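Local coordinates for protein probable enoyl-CoA hydratase/isomerase (Pseudomonas aeruginosa, PDB 7BOR) that binds coenzyme A and, as a member of the crotonase family, probably isomerises the double bond of enoyl-CoA substrates, at residues N25-R29 against A30-R34; S62-I66 against L67-E71; E205-R208 against L209-P213. One frame throughout, in Å; residues are numbered along the deposited sequence.

Interaction 1. Residues N25-R29 against A30-R34; sequences NALTR and AMYSR. With COA (coenzyme A), chain C.
Thr-28 and Met-31 form a capping box at the start of helix 29-44, just after the loop that passes the CoA adenine. Thr-28 is the N-cap. Its OG1 accepts from Met-31 N at 3.2 Å, with an N-H...O angle of 149°. The torsion places OG1 between the backbone N and the carbonyl carbon (chi1 70°), which turns the hydroxyl toward the first turn of the helix. The return bond of the box runs to sulfur instead of oxygen. Thr-28 N points at Met-31 SD, 3.5 Å away, in a weak but nearly straight bond. The methionine chain bends at its last torsion, and its CE lies against Leu-27 CD2 at 3.7 Å. The first helical bond follows, from Tyr-32 N to Thr-28 O at 3.0 Å. Next comes Ser-33 N to Arg-29 O.

In this crotonase fold the loop lies beside residues 62-66, and Leu-27 bonds through its backbone to Gly-63 and Asp-65. Leu-27 also meets the helix through its side chain. Its CB sits over one face of the Tyr-32 ring, 4.0 Å from the centroid, a CH-pi contact. Its CD1 lies 3.6 Å from Tyr-32 OH. The phenol oxygen itself is hydrogen-bonded to Asn-64 OD1. Pro-80, Val-81 and Ile-106 also touch the tyrosine. On the ligand side, Ala-26 CB packs on the adenine, 3.5 Å from COA C6A.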
loop_
_atom_site.group_PDB
_atom_site.type_symbol
_atom_site.label_atom_id
_atom_site.label_comp_id
_atom_site.label_asym_id
_atom_site.label_seq_id
_atom_site.Cartn_x
_atom_site.Cartn_y
_atom_site.Cartn_z
ATOM N N ASN A 25 5.964 2.269 11.739
ATOM C CA ASN A 25 6.165 2.701 10.361
ATOM C C ASN A 25 5.032 3.587 9.832
ATOM O O ASN A 25 4.738 3.583 8.621
ATOM C CB ASN A 25 6.384 1.492 9.427
ATOM C CG ASN A 25 7.750 0.808 9.657
ATOM O OD1 ASN A 25 8.691 1.424 10.145
ATOM N ND2 ASN A 25 7.848 -0.471 9.297
ATOM N N ALA A 26 4.422 4.374 10.715
ATOM C CA ALA A 26 3.367 5.307 10.307
ATOM C C ALA A 26 3.913 6.289 9.289
ATOM O O ALA A 26 5.018 6.809 9.449
ATOM C CB ALA A 26 2.807 6.037 11.521
ATOM N N LEU A 27 3.165 6.505 8.216
ATOM C CA LEU A 27 3.698 7.196 7.051
ATOM C C LEU A 27 3.471 8.707 7.129
ATOM O O LEU A 27 2.326 9.176 7.050
ATOM C CB LEU A 27 3.055 6.655 5.779
ATOM C CG LEU A 27 3.241 5.156 5.518
ATOM C CD1 LEU A 27 2.307 4.748 4.444
ATOM C CD2 LEU A 27 4.648 4.974 5.091
ATOM N N THR A 28 4.573 9.451 7.165
ATOM C CA THR A 28 4.600 10.914 7.171
ATOM C C THR A 28 4.678 11.508 5.762
ATOM O O THR A 28 4.932 10.817 4.772
ATOM C CB THR A 28 5.795 11.408 7.978
ATOM O OG1 THR A 28 6.981 11.101 7.236
ATOM C CG2 THR A 28 5.807 10.749 9.367
ATOM N N ARG A 29 4.430 12.824 5.672
ATOM C CA ARG A 29 4.501 13.491 4.370
ATOM C C ARG A 29 5.873 13.296 3.726
ATOM O O ARG A 29 5.984 13.166 2.504
ATOM C CB ARG A 29 4.187 14.984 4.532
ATOM C CG ARG A 29 2.711 15.350 4.830
ATOM C CD ARG A 29 2.535 16.885 5.008
ATOM N NE ARG A 29 3.226 17.389 6.211
ATOM C CZ ARG A 29 2.622 17.719 7.360
ATOM N NH1 ARG A 29 1.298 17.626 7.477
ATOM N NH2 ARG A 29 3.342 18.160 8.404
ATOM N N ALA A 30 6.933 13.275 4.534
ATOM C CA ALA A 30 8.279 13.129 3.994
ATOM C C ALA A 30 8.552 11.686 3.551
ATOM O O ALA A 30 9.334 11.450 2.618
ATOM C CB ALA A 30 9.305 13.583 5.043
ATOM N N MET A 31 7.883 10.717 4.167
ATOM C CA MET A 31 8.021 9.339 3.705
ATOM C C MET A 31 7.291 9.139 2.401
ATOM O O MET A 31 7.847 8.563 1.456
ATOM C CB MET A 31 7.513 8.395 4.779
ATOM C CG MET A 31 8.459 8.337 5.973
ATOM S SD MET A 31 7.628 7.750 7.425
ATOM C CE MET A 31 7.638 5.971 7.077
ATOM N N TYR A 32 6.072 9.674 2.300
ATOM C CA TYR A 32 5.346 9.577 1.050
ATOM C C TYR A 32 6.125 10.225 -0.082
ATOM O O TYR A 32 6.099 9.754 -1.232
ATOM C CB TYR A 32 3.994 10.262 1.186
ATOM C CG TYR A 32 2.959 9.538 1.976
ATOM C CD1 TYR A 32 2.536 8.287 1.581
ATOM C CD2 TYR A 32 2.333 10.131 3.059
ATOM C CE1 TYR A 32 1.533 7.612 2.266
ATOM C CE2 TYR A 32 1.332 9.461 3.751
ATOM C CZ TYR A 32 0.944 8.186 3.333
ATOM O OH TYR A 32 -0.047 7.493 3.957
ATOM N N SER A 33 6.743 11.380 0.208
ATOM C CA SER A 33 7.477 12.112 -0.817
ATOM C C SER A 33 8.702 11.326 -1.270
ATOM O O SER A 33 8.949 11.216 -2.476
ATOM C CB SER A 33 7.847 13.507 -0.285
ATOM O OG SER A 33 6.687 14.340 -0.245
ATOM N N ARG A 34 9.445 10.734 -0.324
ATOM C CA ARG A 34 10.616 9.940 -0.691
ATOM C C ARG A 34 10.202 8.745 -1.541
ATOM O O ARG A 34 10.838 8.450 -2.561
ATOM C CB ARG A 34 11.383 9.505 0.566
ATOM C CG ARG A 34 12.627 8.613 0.296
ATOM C CD ARG A 34 13.934 9.357 0.403
ATOM N NE ARG A 34 14.972 8.808 -0.474
ATOM C CZ ARG A 34 14.911 8.830 -1.809
ATOM N NH1 ARG A 34 15.892 8.326 -2.561
ATOM N NH2 ARG A 34 13.840 9.326 -2.400
HETATM N N1A COA C . -0.106 7.538 13.409
HETATM C C2A COA C . 0.563 8.190 14.401
HETATM N N3A COA C . 1.175 7.508 15.415
HETATM C C4A COA C . 1.102 6.168 15.378
HETATM C C5A COA C . 0.450 5.501 14.403
HETATM C C6A COA C . -0.173 6.210 13.398
HETATM N N6A COA C . -0.912 5.657 12.254
HETATM N N7A COA C . 0.541 4.162 14.639
HETATM C C8A COA C . 1.250 3.976 15.774
HETATM N N9A COA C . 1.549 5.204 16.182
HETATM C C1B COA C . 2.382 5.352 17.393
HETATM C C2B COA C . 1.562 5.292 18.783
HETATM O O2B COA C . 0.830 6.572 18.938
HETATM C C3B COA C . 2.549 5.092 19.610
HETATM O O3B COA C . 3.310 6.351 19.834
HETATM P P3B COA C . 4.223 6.592 21.155
HETATM O O7A COA C . 4.996 5.342 21.527
HETATM O O8A COA C . 3.291 6.993 22.265
HETATM O O9A COA C . 5.206 7.674 20.819
HETATM C C4B COA C . 3.553 4.141 18.912
HETATM O O4B COA C . 3.340 4.451 17.415
HETATM C C5B COA C . 3.330 2.766 19.154
HETATM O O5B COA C . 2.087 2.491 18.592
HETATM P P1A COA C . 1.044 1.545 19.422
HETATM O O1A COA C . -0.380 1.715 18.934
HETATM O O2A COA C . 1.074 1.773 20.917
HETATM O O3A COA C . 1.600 0.017 19.148
HETATM P P2A COA C . 0.485 -1.200 19.132
HETATM O O4A COA C . 1.261 -2.511 19.049
HETATM O O5A COA C . -0.322 -1.005 20.380
HETATM O O6A COA C . -0.580 -1.022 17.868
HETATM C CBP COA C . -1.306 -0.792 15.595
HETATM C CCP COA C . -0.142 -1.292 16.526
HETATM C CDP COA C . -0.761 -0.614 14.133
HETATM C CEP COA C . -2.472 -1.811 15.592
HETATM C CAP COA C . -1.757 0.546 16.265
HETATM O OAP COA C . -0.622 1.348 16.392
HETATM C C9P COA C . -2.773 1.325 15.430
HETATM O O9P COA C . -3.919 0.994 15.346
HETATM N N8P COA C . -2.244 2.531 14.758
HETATM C C7P COA C . -3.091 3.376 13.912
HETATM C C6P COA C . -3.670 2.568 12.712
HETATM C C5P COA C . -4.517 3.592 11.891
HETATM O O5P COA C . -5.578 3.969 12.251
HETATM N N4P COA C . -3.955 4.071 10.641
HETATM C C3P COA C . -4.675 5.056 9.872
HETATM C C2P COA C . -5.778 4.406 9.079
HETATM S S1P COA C . -6.519 5.787 8.178
#

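Interaction 2. Residues S62-I66 against L67-E71; sequences SGNDI and LDFLE. With COA (coenzyme A), chain C.
This is an N-terminal helix cap joined to an amide-on-ring stack, where the CoA-binding loop after strand 50-54 enters helix 66-71. The Asn-64 amide lies nearly flat over one face of the Phe-69 ring, with the planes 12° apart. Its ND2 is offset toward the rim, 3.3 Å from Phe-69 CE1. That nitrogen also donates to Asp-65 O at 3.1 Å, in its amide plane. Asp-65 O takes a second bond from Phe-69 N. With OD1 held by Tyr-32, both amide ends are fixed.

Asp-65 is the N-cap. Its CG lies opposite the backbone N (chi1 -166°), bringing OD1 to the helix start, where it receives Asp-68 N at 3.2 Å from above the carboxylate plane. OD1 also lies 3.4 Å from Asp-68 OD1. Arg-20 on Asp-65 OD2 (a salt bridge) and Arg-29 N on Asp-68 OD2 probably ease this like-charge approach.

The loop reads the ligand through its backbone, as in other crotonases. Ser-62 O accepts from the pantetheine N4P at 2.7 Å. Asn-64 O accepts from the adenine N6A at 2.9 Å, and Ile-66 N donates to N1A at 3.0 Å. Ile-66 and Leu-70 run side by side, CG2 to CD1 3.9 Å, and both touch Leu-242.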
loop_
_atom_site.group_PDB
_atom_site.type_symbol
_atom_site.label_atom_id
_atom_site.label_comp_id
_atom_site.label_asym_id
_atom_site.label_seq_id
_atom_site.Cartn_x
_atom_site.Cartn_y
_atom_site.Cartn_z
ATOM N N SER A 62 1.542 1.005 9.955
ATOM C CA SER A 62 0.241 1.302 10.556
ATOM C C SER A 62 -0.548 2.316 9.736
ATOM O O SER A 62 -1.624 2.754 10.163
ATOM C CB SER A 62 0.402 1.779 12.014
ATOM O OG SER A 62 1.346 2.836 12.175
ATOM N N GLY A 63 -0.069 2.657 8.542
ATOM C CA GLY A 63 -0.808 3.538 7.679
ATOM C C GLY A 63 -0.414 4.978 7.936
ATOM O O GLY A 63 0.616 5.296 8.571
ATOM N N ASN A 64 -1.273 5.863 7.441
ATOM C CA ASN A 64 -1.010 7.296 7.489
ATOM C C ASN A 64 -0.695 7.750 8.903
ATOM O O ASN A 64 -1.312 7.311 9.870
ATOM C CB ASN A 64 -2.205 8.080 6.949
ATOM C CG ASN A 64 -1.790 9.286 6.171
ATOM O OD1 ASN A 64 -1.766 9.260 4.941
ATOM N ND2 ASN A 64 -1.449 10.358 6.873
ATOM N N ASP A 65 0.292 8.628 9.021
ATOM C CA ASP A 65 0.505 9.295 10.298
ATOM C C ASP A 65 -0.744 10.085 10.678
ATOM O O ASP A 65 -1.177 10.961 9.926
ATOM C CB ASP A 65 1.706 10.218 10.188
ATOM C CG ASP A 65 2.184 10.678 11.532
ATOM O OD1 ASP A 65 1.380 11.314 12.238
ATOM O OD2 ASP A 65 3.342 10.386 11.900
ATOM N N ILE A 66 -1.329 9.773 11.833
ATOM C CA ILE A 66 -2.617 10.372 12.195
ATOM C C ILE A 66 -2.457 11.837 12.630
ATOM O O ILE A 66 -3.342 12.670 12.387
ATOM C CB ILE A 66 -3.286 9.517 13.290
ATOM C CG1 ILE A 66 -3.724 8.181 12.679
ATOM C CG2 ILE A 66 -4.458 10.248 13.926
ATOM C CD1 ILE A 66 -4.588 7.346 13.554
ATOM N N LEU A 67 -1.359 12.153 13.322
ATOM C CA LEU A 67 -1.021 13.544 13.614
ATOM C C LEU A 67 -1.008 14.381 12.354
ATOM O O LEU A 67 -1.540 15.497 12.330
ATOM C CB LEU A 67 0.349 13.633 14.286
ATOM C CG LEU A 67 0.387 13.361 15.786
ATOM C CD1 LEU A 67 1.703 13.867 16.340
ATOM C CD2 LEU A 67 -0.760 14.043 16.470
ATOM N N ASP A 68 -0.370 13.870 11.295
ATOM C CA ASP A 68 -0.410 14.571 10.025
ATOM C C ASP A 68 -1.846 14.795 9.587
ATOM O O ASP A 68 -2.192 15.880 9.106
ATOM C CB ASP A 68 0.365 13.794 8.967
ATOM C CG ASP A 68 1.867 13.954 9.110
ATOM O OD1 ASP A 68 2.377 13.967 10.271
ATOM O OD2 ASP A 68 2.529 14.031 8.050
ATOM N N PHE A 69 -2.701 13.785 9.772
ATOM C CA PHE A 69 -4.101 13.903 9.373
ATOM C C PHE A 69 -4.814 14.989 10.167
ATOM O O PHE A 69 -5.657 15.714 9.623
ATOM C CB PHE A 69 -4.832 12.569 9.567
ATOM C CG PHE A 69 -4.877 11.721 8.343
ATOM C CD1 PHE A 69 -4.384 12.196 7.126
ATOM C CD2 PHE A 69 -5.417 10.450 8.391
ATOM C CE1 PHE A 69 -4.438 11.433 5.980
ATOM C CE2 PHE A 69 -5.449 9.670 7.256
ATOM C CZ PHE A 69 -4.970 10.165 6.046
ATOM N N LEU A 70 -4.489 15.098 11.444
ATOM C CA LEU A 70 -5.163 16.020 12.345
ATOM C C LEU A 70 -4.647 17.446 12.181
ATOM O O LEU A 70 -5.443 18.384 12.163
ATOM C CB LEU A 70 -4.968 15.551 13.784
ATOM C CG LEU A 70 -5.892 14.404 14.203
ATOM C CD1 LEU A 70 -5.392 13.739 15.495
ATOM C CD2 LEU A 70 -7.351 14.885 14.359
ATOM N N GLU A 71 -3.326 17.626 12.060
ATOM C CA GLU A 71 -2.738 18.959 12.043
ATOM C C GLU A 71 -2.864 19.624 10.687
ATOM O O GLU A 71 -2.988 20.853 10.609
ATOM C CB GLU A 71 -1.255 18.920 12.408
ATOM C CG GLU A 71 -0.974 18.712 13.872
ATOM C CD GLU A 71 0.509 18.630 14.157
ATOM O OE1 GLU A 71 1.315 18.800 13.203
ATOM O OE2 GLU A 71 0.858 18.416 15.334
HETATM N N1A COA C . -0.106 7.538 13.409
HETATM C C2A COA C . 0.563 8.190 14.401
HETATM N N3A COA C . 1.175 7.508 15.415
HETATM C C4A COA C . 1.102 6.168 15.378
HETATM C C5A COA C . 0.450 5.501 14.403
HETATM C C6A COA C . -0.173 6.210 13.398
HETATM N N6A COA C . -0.912 5.657 12.254
HETATM N N7A COA C . 0.541 4.162 14.639
HETATM C C8A COA C . 1.250 3.976 15.774
HETATM N N9A COA C . 1.549 5.204 16.182
HETATM C C1B COA C . 2.382 5.352 17.393
HETATM C C2B COA C . 1.562 5.292 18.783
HETATM O O2B COA C . 0.830 6.572 18.938
HETATM C C3B COA C . 2.549 5.092 19.610
HETATM O O3B COA C . 3.310 6.351 19.834
HETATM P P3B COA C . 4.223 6.592 21.155
HETATM O O7A COA C . 4.996 5.342 21.527
HETATM O O8A COA C . 3.291 6.993 22.265
HETATM O O9A COA C . 5.206 7.674 20.819
HETATM C C4B COA C . 3.553 4.141 18.912
HETATM O O4B COA C . 3.340 4.451 17.415
HETATM C C5B COA C . 3.330 2.766 19.154
HETATM O O5B COA C . 2.087 2.491 18.592
HETATM P P1A COA C . 1.044 1.545 19.422
HETATM O O1A COA C . -0.380 1.715 18.934
HETATM O O2A COA C . 1.074 1.773 20.917
HETATM O O3A COA C . 1.600 0.017 19.148
HETATM P P2A COA C . 0.485 -1.200 19.132
HETATM O O4A COA C . 1.261 -2.511 19.049
HETATM O O5A COA C . -0.322 -1.005 20.380
HETATM O O6A COA C . -0.580 -1.022 17.868
HETATM C CBP COA C . -1.306 -0.792 15.595
HETATM C CCP COA C . -0.142 -1.292 16.526
HETATM C CDP COA C . -0.761 -0.614 14.133
HETATM C CEP COA C . -2.472 -1.811 15.592
HETATM C CAP COA C . -1.757 0.546 16.265
HETATM O OAP COA C . -0.622 1.348 16.392
HETATM C C9P COA C . -2.773 1.325 15.430
HETATM O O9P COA C . -3.919 0.994 15.346
HETATM N N8P COA C . -2.244 2.531 14.758
HETATM C C7P COA C . -3.091 3.376 13.912
HETATM C C6P COA C . -3.670 2.568 12.712
HETATM C C5P COA C . -4.517 3.592 11.891
HETATM O O5P COA C . -5.578 3.969 12.251
HETATM N N4P COA C . -3.955 4.071 10.641
HETATM C C3P COA C . -4.675 5.056 9.872
HETATM C C2P COA C . -5.778 4.406 9.079
HETATM S S1P COA C . -6.519 5.787 8.178
#

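Interaction 3. Residues E205-R208 against L209-P213; sequences ESKR and LMKAP
Lys-207 and Lys-211 sit one turn apart on the long helix 200-233 of the crotonase fold, and their side chains run side by side in the same direction. The ammonium groups come close, with Lys-207 NZ 4.0 Å from Lys-211 NZ. Two things probably ease the repulsion. One water accepts from both, at 2.9 Å from Lys-207 NZ and, more weakly, at the same distance from Lys-211 NZ. Lys-207 NZ also forms a salt bridge to Asp-115 OD2 and a hydrogen bond to Lys-93 O. The Lys-207 chain is extended throughout, with CG anti to the backbone N (chi1 173°), and this carries its charge away from the helix to those partners.

The backbone polar groups follow regular helical pairing. Leu-209 N donates to Glu-205 O at 3.0 Å, Met-210 N to Ser-206 O and Lys-211 N to Lys-207 O. The pattern weakens at Arg-208. Its carbonyl oxygen takes two weak, bent bonds, from Ala-212 N at 2.8 Å and from Lys-211 N at 3.1 Å. The helix kinks at Pro-213, whose ring nitrogen carries no hydrogen to donate to the turn before. Ser-206 OG is hydrogen-bonded to Ala-202 O, one turn earlier.

Most of the residues here lie at the surface, Lys-207 excepted, and the CoA site is distant. The Arg-208 chain bends at chi3 (58°) and turns its guanidinium along the side of the helix. One face of that group lies over Leu-209 N, and NH1 reaches to 3.9 Å from Leu-209 CD2.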
loop_
_atom_site.group_PDB
_atom_site.type_symbol
_atom_site.label_atom_id
_atom_site.label_comp_id
_atom_site.label_asym_id
_atom_site.label_seq_id
_atom_site.Cartn_x
_atom_site.Cartn_y
_atom_site.Cartn_z
ATOM N N GLU A 205 4.795 -4.999 -20.529
ATOM C CA GLU A 205 3.622 -4.929 -21.380
ATOM C C GLU A 205 2.509 -5.831 -20.895
ATOM O O GLU A 205 1.342 -5.498 -21.085
ATOM C CB GLU A 205 3.965 -5.320 -22.800
ATOM C CG GLU A 205 2.940 -4.928 -23.776
ATOM C CD GLU A 205 3.571 -4.235 -24.939
ATOM O OE1 GLU A 205 4.214 -4.952 -25.744
ATOM O OE2 GLU A 205 3.469 -2.982 -25.011
ATOM N N SER A 206 2.828 -7.003 -20.328
ATOM C CA SER A 206 1.759 -7.803 -19.741
ATOM C C SER A 206 1.070 -7.026 -18.630
ATOM O O SER A 206 -0.158 -7.046 -18.503
ATOM C CB SER A 206 2.338 -9.129 -19.220
ATOM O OG SER A 206 2.678 -9.970 -20.312
ATOM N N LYS A 207 1.852 -6.359 -17.795
ATOM C CA LYS A 207 1.263 -5.618 -16.693
ATOM C C LYS A 207 0.410 -4.477 -17.219
ATOM O O LYS A 207 -0.679 -4.217 -16.693
ATOM C CB LYS A 207 2.350 -5.114 -15.743
ATOM C CG LYS A 207 1.818 -4.177 -14.645
ATOM C CD LYS A 207 2.870 -3.827 -13.572
ATOM C CE LYS A 207 2.372 -2.682 -12.667
ATOM N NZ LYS A 207 3.238 -2.495 -11.507
ATOM N N ARG A 208 0.843 -3.830 -18.306
ATOM C CA ARG A 208 0.014 -2.763 -18.864
ATOM C C ARG A 208 -1.291 -3.321 -19.401
ATOM O O ARG A 208 -2.364 -2.768 -19.151
ATOM C CB ARG A 208 0.791 -2.024 -19.939
ATOM C CG ARG A 208 0.110 -0.682 -20.321
ATOM C CD ARG A 208 0.684 -0.074 -21.588
ATOM N NE ARG A 208 0.605 -0.941 -22.767
ATOM C CZ ARG A 208 -0.517 -1.345 -23.389
ATOM N NH1 ARG A 208 -0.401 -2.107 -24.483
ATOM N NH2 ARG A 208 -1.747 -1.022 -22.940
ATOM N N LEU A 209 -1.248 -4.451 -20.106
ATOM C CA LEU A 209 -2.504 -4.993 -20.609
ATOM C C LEU A 209 -3.435 -5.394 -19.478
ATOM O O LEU A 209 -4.663 -5.364 -19.650
ATOM C CB LEU A 209 -2.238 -6.197 -21.496
ATOM C CG LEU A 209 -1.621 -5.856 -22.864
ATOM C CD1 LEU A 209 -1.142 -7.067 -23.630
ATOM C CD2 LEU A 209 -2.745 -5.160 -23.602
ATOM N N MET A 210 -2.864 -5.829 -18.341
ATOM C CA MET A 210 -3.671 -6.246 -17.202
ATOM C C MET A 210 -4.323 -5.057 -16.534
ATOM O O MET A 210 -5.391 -5.197 -15.939
ATOM C CB MET A 210 -2.816 -6.990 -16.174
ATOM C CG MET A 210 -2.375 -8.443 -16.548
ATOM S SD MET A 210 -1.215 -9.012 -15.332
ATOM C CE MET A 210 -2.368 -9.268 -13.952
ATOM N N LYS A 211 -3.677 -3.879 -16.567
ATOM C CA LYS A 211 -4.315 -2.719 -15.942
ATOM C C LYS A 211 -5.152 -1.912 -16.930
ATOM O O LYS A 211 -6.027 -1.141 -16.498
ATOM C CB LYS A 211 -3.253 -1.815 -15.262
ATOM C CG LYS A 211 -2.500 -2.521 -14.162
ATOM C CD LYS A 211 -2.298 -1.644 -12.967
ATOM C CE LYS A 211 -1.404 -2.351 -11.974
ATOM N NZ LYS A 211 -0.597 -1.422 -11.090
ATOM N N ALA A 212 -4.922 -2.085 -18.234
ATOM C CA ALA A 212 -5.529 -1.164 -19.205
ATOM C C ALA A 212 -7.045 -1.110 -19.126
ATOM O O ALA A 212 -7.615 -0.002 -19.175
ATOM C CB ALA A 212 -5.083 -1.533 -20.627
ATOM N N PRO A 213 -7.763 -2.219 -19.038
ATOM C CA PRO A 213 -9.232 -2.121 -19.053
ATOM C C PRO A 213 -9.806 -1.437 -17.839
ATOM O O PRO A 213 -10.974 -1.043 -17.896
ATOM C CB PRO A 213 -9.696 -3.575 -19.118
ATOM C CG PRO A 213 -8.413 -4.371 -19.510
ATOM C CD PRO A 213 -7.268 -3.605 -18.998
HETATM O O HOH W 1 1.858 -0.696 -9.696
#

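Overall arrangement
Interactions 1 and 2 are partly buried and adjoin at the CoA-binding site. Their centres are about 10 Å apart, and both touch CoA. They touch each other through side-chain and backbone bonds, and Thr-28 packs on Asp-65. Each caps the start of a helix, one with a hydroxyl and the other with a carboxylate. Each also sets a side chain over an aromatic face, aliphatic in 1 and amide in 2. Interaction 3 lies on the other side of the chain's centre, about 28 and 33 Å from interactions 1 and 2 between centres. It is a surface contact inside a single helix, built on backbone bonds and a water shared by two lysines.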